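Local structure of arginine kinase (Anthopleura japonica, 4RF6) at residues V445-H458 / D622-T636. The protein catalyses the reversible transfer of a phosphoryl group from ATP to L-arginine, giving phosphoarginine and ADP, with two phosphagen kinase repeats in one chain. Residues are numbered along the deposited sequence; the frame is centred on the assembly and turned at random.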
ATOM      1  N   VAL A 445      13.562 -18.425 -23.177  1.00 17.61           N
ATOM      2  CA  VAL A 445      13.081 -19.685 -22.605  1.00 20.68           C
ATOM      3  C   VAL A 445      13.967 -20.863 -23.017  1.00 22.38           C
ATOM      4  O   VAL A 445      14.387 -21.663 -22.174  1.00 19.77           O
ATOM      5  CB  VAL A 445      11.630 -19.981 -23.013  1.00 20.41           C
ATOM      6  CG1 VAL A 445      11.284 -21.440 -22.733  1.00 15.78           C
ATOM      7  CG2 VAL A 445      10.673 -19.059 -22.281  1.00 21.27           C
ATOM      8  N   GLU A 446      14.253 -20.962 -24.313  1.00 20.40           N
ATOM      9  CA  GLU A 446      15.015 -22.090 -24.839  1.00 19.08           C
ATOM     10  C   GLU A 446      16.497 -21.991 -24.493  1.00 22.66           C
ATOM     11  O   GLU A 446      17.225 -22.984 -24.558  1.00 23.80           O
ATOM     12  CB  GLU A 446      14.810 -22.234 -26.353  1.00 16.62           C
ATOM     13  CG  GLU A 446      13.405 -22.707 -26.742  1.00 18.03           C
ATOM     14  CD  GLU A 446      13.247 -22.959 -28.237  1.00 23.75           C
ATOM     15  OE1 GLU A 446      14.112 -22.502 -29.018  1.00 24.80           O
ATOM     16  OE2 GLU A 446      12.252 -23.618 -28.624  1.00 22.28           O
ATOM     17  N   ASP A 447      16.950 -20.798 -24.128  1.00 22.16           N
ATOM     18  CA  ASP A 447      18.330 -20.638 -23.685  1.00 21.36           C
ATOM     19  C   ASP A 447      18.455 -21.106 -22.238  1.00 22.07           C
ATOM     20  O   ASP A 447      19.255 -21.997 -21.930  1.00 22.53           O
ATOM     21  CB  ASP A 447      18.788 -19.184 -23.825  1.00 24.93           C
ATOM     22  CG  ASP A 447      20.295 -19.021 -23.653  1.00 29.84           C
ATOM     23  OD1 ASP A 447      20.841 -19.472 -22.621  1.00 30.19           O
ATOM     24  OD2 ASP A 447      20.928 -18.440 -24.560  1.00 30.77           O
ATOM     25  N   TYR A 448      17.657 -20.516 -21.351  1.00 21.94           N
ATOM     26  CA  TYR A 448      17.739 -20.850 -19.935  1.00 20.78           C
ATOM     27  C   TYR A 448      17.320 -22.293 -19.673  1.00 20.01           C
ATOM     28  O   TYR A 448      17.874 -22.949 -18.791  1.00 19.29           O
ATOM     29  CB  TYR A 448      16.891 -19.903 -19.074  1.00 20.28           C
ATOM     30  CG  TYR A 448      16.944 -20.271 -17.600  1.00 24.82           C
ATOM     31  CD1 TYR A 448      17.969 -19.800 -16.786  1.00 29.37           C
ATOM     32  CD2 TYR A 448      15.988 -21.113 -17.030  1.00 25.87           C
ATOM     33  CE1 TYR A 448      18.036 -20.140 -15.442  1.00 31.55           C
ATOM     34  CE2 TYR A 448      16.048 -21.462 -15.687  1.00 28.72           C
ATOM     35  CZ  TYR A 448      17.074 -20.970 -14.901  1.00 32.86           C
ATOM     36  OH  TYR A 448      17.140 -21.307 -13.571  1.00 38.05           O
ATOM     37  N   HIS A 449      16.333 -22.780 -20.424  1.00 16.35           N
ATOM     38  CA  HIS A 449      15.813 -24.121 -20.190  1.00 18.73           C
ATOM     39  C   HIS A 449      16.358 -25.134 -21.195  1.00 18.89           C
ATOM     40  O   HIS A 449      15.778 -26.208 -21.374  1.00 14.90           O
ATOM     41  CB  HIS A 449      14.277 -24.130 -20.212  1.00 16.48           C
ATOM     42  CG  HIS A 449      13.647 -23.357 -19.096  1.00 15.30           C
ATOM     43  ND1 HIS A 449      13.517 -23.864 -17.821  1.00 15.95           N
ATOM     44  CD2 HIS A 449      13.101 -22.119 -19.067  1.00 13.47           C
ATOM     45  CE1 HIS A 449      12.922 -22.968 -17.051  1.00 16.46           C
ATOM     46  NE2 HIS A 449      12.661 -21.900 -17.786  1.00 15.16           N
ATOM     47  N   SER A 450      17.464 -24.781 -21.849  1.00 19.82           N
ATOM     48  CA  SER A 450      18.183 -25.716 -22.711  1.00 23.68           C
ATOM     49  C   SER A 450      18.359 -27.026 -21.950  1.00 21.88           C
ATOM     50  O   SER A 450      18.730 -27.013 -20.774  1.00 22.59           O
ATOM     51  CB  SER A 450      19.547 -25.135 -23.098  1.00 28.83           C
ATOM     52  OG  SER A 450      20.270 -25.999 -23.954  1.00 31.57           O
ATOM     53  N   PRO A 451      18.099 -28.172 -22.607  1.00 19.91           N
ATOM     54  CA  PRO A 451      17.853 -28.409 -24.032  1.00 19.85           C
ATOM     55  C   PRO A 451      16.381 -28.391 -24.465  1.00 20.23           C
ATOM     56  O   PRO A 451      16.119 -28.758 -25.611  1.00 22.42           O
ATOM     57  CB  PRO A 451      18.404 -29.822 -24.219  1.00 22.88           C
ATOM     58  CG  PRO A 451      18.049 -30.497 -22.932  1.00 24.47           C
ATOM     59  CD  PRO A 451      18.147 -29.440 -21.853  1.00 23.84           C
ATOM     60  N   TYR A 452      15.454 -27.983 -23.599  1.00 16.59           N
ATOM     61  CA  TYR A 452      14.034 -27.926 -23.979  1.00 18.31           C
ATOM     62  C   TYR A 452      13.753 -27.075 -25.218  1.00 15.50           C
ATOM     63  O   TYR A 452      14.318 -25.981 -25.390  1.00 15.56           O
ATOM     64  CB  TYR A 452      13.176 -27.432 -22.806  1.00 16.55           C
ATOM     65  CG  TYR A 452      11.694 -27.318 -23.115  1.00 13.89           C
ATOM     66  CD1 TYR A 452      10.884 -28.444 -23.124  1.00 13.99           C
ATOM     67  CD2 TYR A 452      11.111 -26.084 -23.380  1.00 13.67           C
ATOM     68  CE1 TYR A 452       9.545 -28.359 -23.391  1.00 11.80           C
ATOM     69  CE2 TYR A 452       9.755 -25.978 -23.652  1.00 12.26           C
ATOM     70  CZ  TYR A 452       8.983 -27.128 -23.655  1.00 13.93           C
ATOM     71  OH  TYR A 452       7.640 -27.066 -23.921  1.00 14.63           O
ATOM     72  N   LYS A 453      12.881 -27.588 -26.087  1.00 12.73           N
ATOM     73  CA  LYS A 453      12.390 -26.818 -27.225  1.00 16.07           C
ATOM     74  C   LYS A 453      10.888 -26.630 -27.066  1.00 16.86           C
ATOM     75  O   LYS A 453      10.181 -27.577 -26.728  1.00 14.01           O
ATOM     76  CB  LYS A 453      12.671 -27.532 -28.548  1.00 22.48           C
ATOM     77  CG  LYS A 453      14.087 -28.051 -28.711  1.00 26.03           C
ATOM     78  CD  LYS A 453      15.118 -26.935 -28.630  1.00 30.17           C
ATOM     79  CE  LYS A 453      16.536 -27.516 -28.643  1.00 34.58           C
ATOM     80  NZ  LYS A 453      17.585 -26.461 -28.553  1.00 37.60           N
ATOM     81  N   LEU A 454      10.405 -25.411 -27.295  1.00 14.15           N
ATOM     82  CA  LEU A 454       8.979 -25.108 -27.151  1.00 17.02           C
ATOM     83  C   LEU A 454       8.107 -25.970 -28.060  1.00 15.52           C
ATOM     84  O   LEU A 454       6.952 -26.247 -27.741  1.00 14.37           O
ATOM     85  CB  LEU A 454       8.721 -23.617 -27.401  1.00 16.27           C
ATOM     86  CG  LEU A 454       9.241 -22.714 -26.283  1.00 17.49           C
ATOM     87  CD1 LEU A 454       9.588 -21.332 -26.796  1.00 18.06           C
ATOM     88  CD2 LEU A 454       8.228 -22.612 -25.152  1.00 18.23           C
ATOM     89  N   ALA A 455       8.665 -26.391 -29.193  1.00 13.92           N
ATOM     90  CA  ALA A 455       7.972 -27.307 -30.098  1.00 15.56           C
ATOM     91  C   ALA A 455       7.663 -28.651 -29.426  1.00 14.25           C
ATOM     92  O   ALA A 455       6.668 -29.296 -29.753  1.00 12.52           O
ATOM     93  CB  ALA A 455       8.783 -27.519 -31.356  1.00 15.87           C
ATOM     94  N   ASN A 456       8.512 -29.075 -28.491  1.00 11.05           N
ATOM     95  CA  ASN A 456       8.278 -30.325 -27.758  1.00 11.29           C
ATOM     96  C   ASN A 456       7.012 -30.277 -26.924  1.00 14.62           C
ATOM     97  O   ASN A 456       6.345 -31.299 -26.710  1.00 13.30           O
ATOM     98  CB  ASN A 456       9.418 -30.625 -26.782  1.00  9.06           C
ATOM     99  CG  ASN A 456      10.763 -30.766 -27.458  1.00 14.01           C
ATOM    100  OD1 ASN A 456      11.804 -30.692 -26.800  1.00 17.05           O
ATOM    101  ND2 ASN A 456      10.757 -30.972 -28.764  1.00 12.89           N
ATOM    102  N   LYS A 457       6.724 -29.083 -26.414  1.00 10.11           N
ATOM    103  CA  LYS A 457       5.641 -28.870 -25.458  1.00 12.49           C
ATOM    104  C   LYS A 457       5.870 -29.609 -24.139  1.00 12.18           C
ATOM    105  O   LYS A 457       6.788 -30.424 -24.012  1.00 12.04           O
ATOM    106  CB  LYS A 457       4.280 -29.167 -26.089  1.00 14.41           C
ATOM    107  CG  LYS A 457       3.992 -28.184 -27.225  1.00 19.00           C
ATOM    108  CD  LYS A 457       2.714 -28.486 -27.965  1.00 27.60           C
ATOM    109  CE  LYS A 457       2.399 -27.335 -28.916  1.00 31.94           C
ATOM    110  NZ  LYS A 457       1.059 -27.478 -29.542  1.00 35.24           N
ATOM    111  N   HIS A 458       5.034 -29.300 -23.156  1.00 10.04           N
ATOM    112  CA  HIS A 458       5.279 -29.709 -21.785  1.00 12.69           C
ATOM    113  C   HIS A 458       4.061 -30.443 -21.239  1.00 14.66           C
ATOM    114  O   HIS A 458       2.922 -30.079 -21.545  1.00 15.37           O
ATOM    115  CB  HIS A 458       5.553 -28.454 -20.951  1.00 13.89           C
ATOM    116  CG  HIS A 458       5.770 -28.724 -19.497  1.00 14.31           C
ATOM    117  ND1 HIS A 458       7.014 -29.001 -18.968  1.00 16.33           N
ATOM    118  CD2 HIS A 458       4.904 -28.736 -18.456  1.00 12.13           C
ATOM    119  CE1 HIS A 458       6.900 -29.190 -17.665  1.00 17.71           C
ATOM    120  NE2 HIS A 458       5.632 -29.032 -17.328  1.00 14.28           N
ATOM    121  N   ASP A 622       0.371 -25.208 -23.196  1.00 11.62           N
ATOM    122  CA  ASP A 622       1.003 -26.463 -23.595  1.00 15.95           C
ATOM    123  C   ASP A 622       2.507 -26.291 -23.794  1.00 13.41           C
ATOM    124  O   ASP A 622       3.287 -27.177 -23.471  1.00 15.44           O
ATOM    125  CB  ASP A 622       0.377 -27.019 -24.880  1.00 22.40           C
ATOM    126  CG  ASP A 622      -1.048 -27.502 -24.684  1.00 31.25           C
ATOM    127  OD1 ASP A 622      -1.459 -27.710 -23.521  1.00 33.49           O
ATOM    128  OD2 ASP A 622      -1.753 -27.675 -25.706  1.00 34.29           O
ATOM    129  N   ALA A 623       2.912 -25.145 -24.330  1.00 10.56           N
ATOM    130  CA  ALA A 623       4.324 -24.917 -24.644  1.00 11.12           C
ATOM    131  C   ALA A 623       5.179 -24.533 -23.425  1.00 12.53           C
ATOM    132  O   ALA A 623       6.353 -24.907 -23.351  1.00 14.90           O
ATOM    133  CB  ALA A 623       4.461 -23.871 -25.723  1.00 16.08           C
ATOM    134  N   HIS A 624       4.600 -23.776 -22.490  1.00 12.45           N
ATOM    135  CA  HIS A 624       5.354 -23.249 -21.345  1.00 14.70           C
ATOM    136  C   HIS A 624       5.053 -23.917 -20.000  1.00 14.66           C
ATOM    137  O   HIS A 624       5.711 -23.622 -18.991  1.00 12.95           O
ATOM    138  CB  HIS A 624       5.102 -21.743 -21.181  1.00 16.82           C
ATOM    139  CG  HIS A 624       5.331 -20.941 -22.425  1.00 17.89           C
ATOM    140  ND1 HIS A 624       4.357 -20.766 -23.386  1.00 17.18           N
ATOM    141  CD2 HIS A 624       6.414 -20.248 -22.852  1.00 15.96           C
ATOM    142  CE1 HIS A 624       4.835 -20.005 -24.357  1.00 17.65           C
ATOM    143  NE2 HIS A 624       6.078 -19.676 -24.056  1.00 16.63           N
ATOM    144  N   GLY A 625       4.056 -24.795 -19.960  1.00 11.55           N
ATOM    145  CA  GLY A 625       3.620 -25.345 -18.687  1.00 11.28           C
ATOM    146  C   GLY A 625       3.015 -24.244 -17.835  1.00 12.16           C
ATOM    147  O   GLY A 625       2.399 -23.318 -18.369  1.00 12.44           O
ATOM    148  N   TYR A 626       3.183 -24.317 -16.518  1.00 12.72           N
ATOM    149  CA  TYR A 626       2.646 -23.257 -15.666  1.00 14.10           C
ATOM    150  C   TYR A 626       3.394 -21.950 -15.877  1.00 12.57           C
ATOM    151  O   TYR A 626       4.630 -21.917 -15.905  1.00 14.52           O
ATOM    152  CB  TYR A 626       2.623 -23.668 -14.191  1.00 11.60           C
ATOM    153  CG  TYR A 626       1.674 -24.822 -13.955  1.00 13.12           C
ATOM    154  CD1 TYR A 626       0.298 -24.617 -13.911  1.00 11.18           C
ATOM    155  CD2 TYR A 626       2.150 -26.115 -13.809  1.00 12.47           C
ATOM    156  CE1 TYR A 626      -0.573 -25.670 -13.717  1.00 13.51           C
ATOM    157  CE2 TYR A 626       1.296 -27.167 -13.610  1.00 15.49           C
ATOM    158  CZ  TYR A 626      -0.065 -26.941 -13.567  1.00 16.82           C
ATOM    159  OH  TYR A 626      -0.925 -28.003 -13.372  1.00 18.88           O
ATOM    160  N   LEU A 627       2.631 -20.877 -16.047  1.00  9.80           N
ATOM    161  CA  LEU A 627       3.199 -19.575 -16.372  1.00 13.29           C
ATOM    162  C   LEU A 627       3.658 -18.818 -15.142  1.00 14.19           C
ATOM    163  O   LEU A 627       3.070 -18.926 -14.060  1.00 11.41           O
ATOM    164  CB  LEU A 627       2.192 -18.729 -17.146  1.00 12.99           C
ATOM    165  CG  LEU A 627       1.796 -19.315 -18.494  1.00 16.52           C
ATOM    166  CD1 LEU A 627       0.800 -18.411 -19.183  1.00 18.71           C
ATOM    167  CD2 LEU A 627       3.025 -19.485 -19.362  1.00 17.10           C
ATOM    168  N   SER A 628       4.716 -18.041 -15.323  1.00 15.70           N
ATOM    169  CA  SER A 628       5.275 -17.240 -14.248  1.00 16.59           C
ATOM    170  C   SER A 628       5.761 -15.957 -14.875  1.00 17.43           C
ATOM    171  O   SER A 628       6.062 -15.935 -16.071  1.00 17.48           O
ATOM    172  CB  SER A 628       6.449 -17.973 -13.601  1.00 18.43           C
ATOM    173  OG  SER A 628       7.056 -17.174 -12.604  1.00 21.62           O
ATOM    174  N   GLY A 629       5.830 -14.890 -14.084  1.00 16.78           N
ATOM    175  CA  GLY A 629       6.373 -13.625 -14.547  1.00 18.23           C
ATOM    176  C   GLY A 629       7.844 -13.801 -14.869  1.00 19.97           C
ATOM    177  O   GLY A 629       8.382 -13.139 -15.762  1.00 14.93           O
ATOM    178  N   CYS A 630       8.514 -14.683 -14.130  0.58 17.61           N
ATOM    179  CA  CYS A 630       9.914 -14.995 -14.407  0.58 18.68           C
ATOM    180  C   CYS A 630       9.993 -16.290 -15.204  0.58 18.12           C
ATOM    181  O   CYS A 630       9.559 -17.339 -14.731  0.58 20.76           O
ATOM    182  CB  CYS A 630      10.717 -15.121 -13.108  0.58 22.09           C
ATOM    183  SG  CYS A 630      12.517 -15.316 -13.346  0.58 28.43           S
ATOM    184  N   PRO A 631      10.536 -16.217 -16.428  1.00 18.18           N
ATOM    185  CA  PRO A 631      10.651 -17.367 -17.334  1.00 18.67           C
ATOM    186  C   PRO A 631      11.484 -18.516 -16.765  1.00 15.93           C
ATOM    187  O   PRO A 631      11.418 -19.618 -17.303  1.00 15.11           O
ATOM    188  CB  PRO A 631      11.335 -16.771 -18.571  1.00 18.52           C
ATOM    189  CG  PRO A 631      10.991 -15.295 -18.522  1.00 20.17           C
ATOM    190  CD  PRO A 631      11.000 -14.964 -17.053  1.00 17.71           C
ATOM    191  N   THR A 632      12.248 -18.272 -15.700  1.00 17.79           N
ATOM    192  CA  THR A 632      12.991 -19.347 -15.045  1.00 17.39           C
ATOM    193  C   THR A 632      12.071 -20.289 -14.274  1.00 16.75           C
ATOM    194  O   THR A 632      12.438 -21.428 -13.989  1.00 17.72           O
ATOM    195  CB  THR A 632      14.075 -18.814 -14.082  1.00 23.31           C
ATOM    196  OG1 THR A 632      13.464 -18.092 -13.004  1.00 25.28           O
ATOM    197  CG2 THR A 632      15.043 -17.919 -14.814  1.00 21.96           C
ATOM    198  N   ASN A 633      10.879 -19.810 -13.939  1.00 13.61           N
ATOM    199  CA  ASN A 633       9.935 -20.598 -13.153  1.00 14.91           C
ATOM    200  C   ASN A 633       8.835 -21.265 -13.976  1.00 17.42           C
ATOM    201  O   ASN A 633       7.811 -21.676 -13.427  1.00 19.16           O
ATOM    202  CB  ASN A 633       9.292 -19.733 -12.070  1.00 20.73           C
ATOM    203  CG  ASN A 633      10.074 -19.744 -10.776  1.00 34.76           C
ATOM    204  OD1 ASN A 633       9.919 -20.652  -9.957  1.00 40.40           O
ATOM    205  ND2 ASN A 633      10.913 -18.732 -10.577  1.00 37.01           N
ATOM    206  N   LEU A 634       9.042 -21.378 -15.284  1.00 15.81           N
ATOM    207  CA  LEU A 634       8.066 -22.024 -16.157  1.00 13.89           C
ATOM    208  C   LEU A 634       8.050 -23.545 -15.974  1.00 14.19           C
ATOM    209  O   LEU A 634       8.806 -24.088 -15.158  1.00 13.93           O
ATOM    210  CB  LEU A 634       8.350 -21.663 -17.614  1.00 11.61           C
ATOM    211  CG  LEU A 634       8.193 -20.182 -17.946  1.00 13.03           C
ATOM    212  CD1 LEU A 634       8.672 -19.900 -19.362  1.00 10.76           C
ATOM    213  CD2 LEU A 634       6.743 -19.767 -17.790  1.00 14.73           C
ATOM    214  N   GLY A 635       7.178 -24.222 -16.722  1.00 14.60           N
ATOM    215  CA  GLY A 635       7.094 -25.678 -16.702  1.00 13.03           C
ATOM    216  C   GLY A 635       6.412 -26.224 -15.463  1.00 12.67           C
ATOM    217  O   GLY A 635       5.221 -25.991 -15.241  1.00 12.76           O
ATOM    218  N   THR A 636       7.171 -26.961 -14.659  1.00  9.53           N
ATOM    219  CA  THR A 636       6.708 -27.439 -13.361  1.00 10.73           C
ATOM    220  C   THR A 636       6.729 -26.328 -12.317  1.00 14.25           C
ATOM    221  O   THR A 636       6.073 -26.434 -11.274  1.00 16.80           O
ATOM    222  CB  THR A 636       7.629 -28.532 -12.844  1.00 13.10           C
ATOM    223  OG1 THR A 636       8.945 -27.984 -12.701  1.00 11.14           O
ATOM    224  CG2 THR A 636       7.664 -29.699 -13.809  1.00 13.48           C
TER
HETATM  225  O   HOH W   1      15.226 -23.131 -12.869  1.00 55.81           O
HETATM  226  O   HOH W   2       3.972 -28.547 -15.120  1.00 11.95           O
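Within the second phosphagen kinase repeat, the end of helix 438-448 and its following loop pack the small helical domain against the catalytic domain, where His449 and Tyr452 meet carbonyls of segment 622-636. His449 suits burial because its flat ring can both pack and donate: NE2 gives a nearly straight hydrogen bond (166°) to Pro631 O at 2.6 Å; the acceptor lies in the ring plane, and NE2 approaches in the carbonyl plane. Tyr448 CD2 covers one imidazole face. The Tyr448 ring takes Thr632 CG2 over its centre, a CH-pi contact 3.6 Å from the centroid; CG anti to the backbone N (chi1 178°) carries the ring there. Apolar packing adds Val445 CG2 on Leu634 CD1 (3.6 Å), and Leu454 CD2 makes a CH-pi contact over His624. Tyr452 is long enough to bring a hydroxyl across: OH donates to Ala623 O at 2.6 Å, tilted from the carbonyl plane. His458 N donates to Asp622 O (2.8 Å). The buried His458 ring lies against two glycines, whose missing side chains let it approach: Gly635 CA sits over one face, and ND1 accepts a hydrogen bond from Gly693 N. At the ring edge, a water 2.8 Å from His458 NE2 donates to Gly635 O.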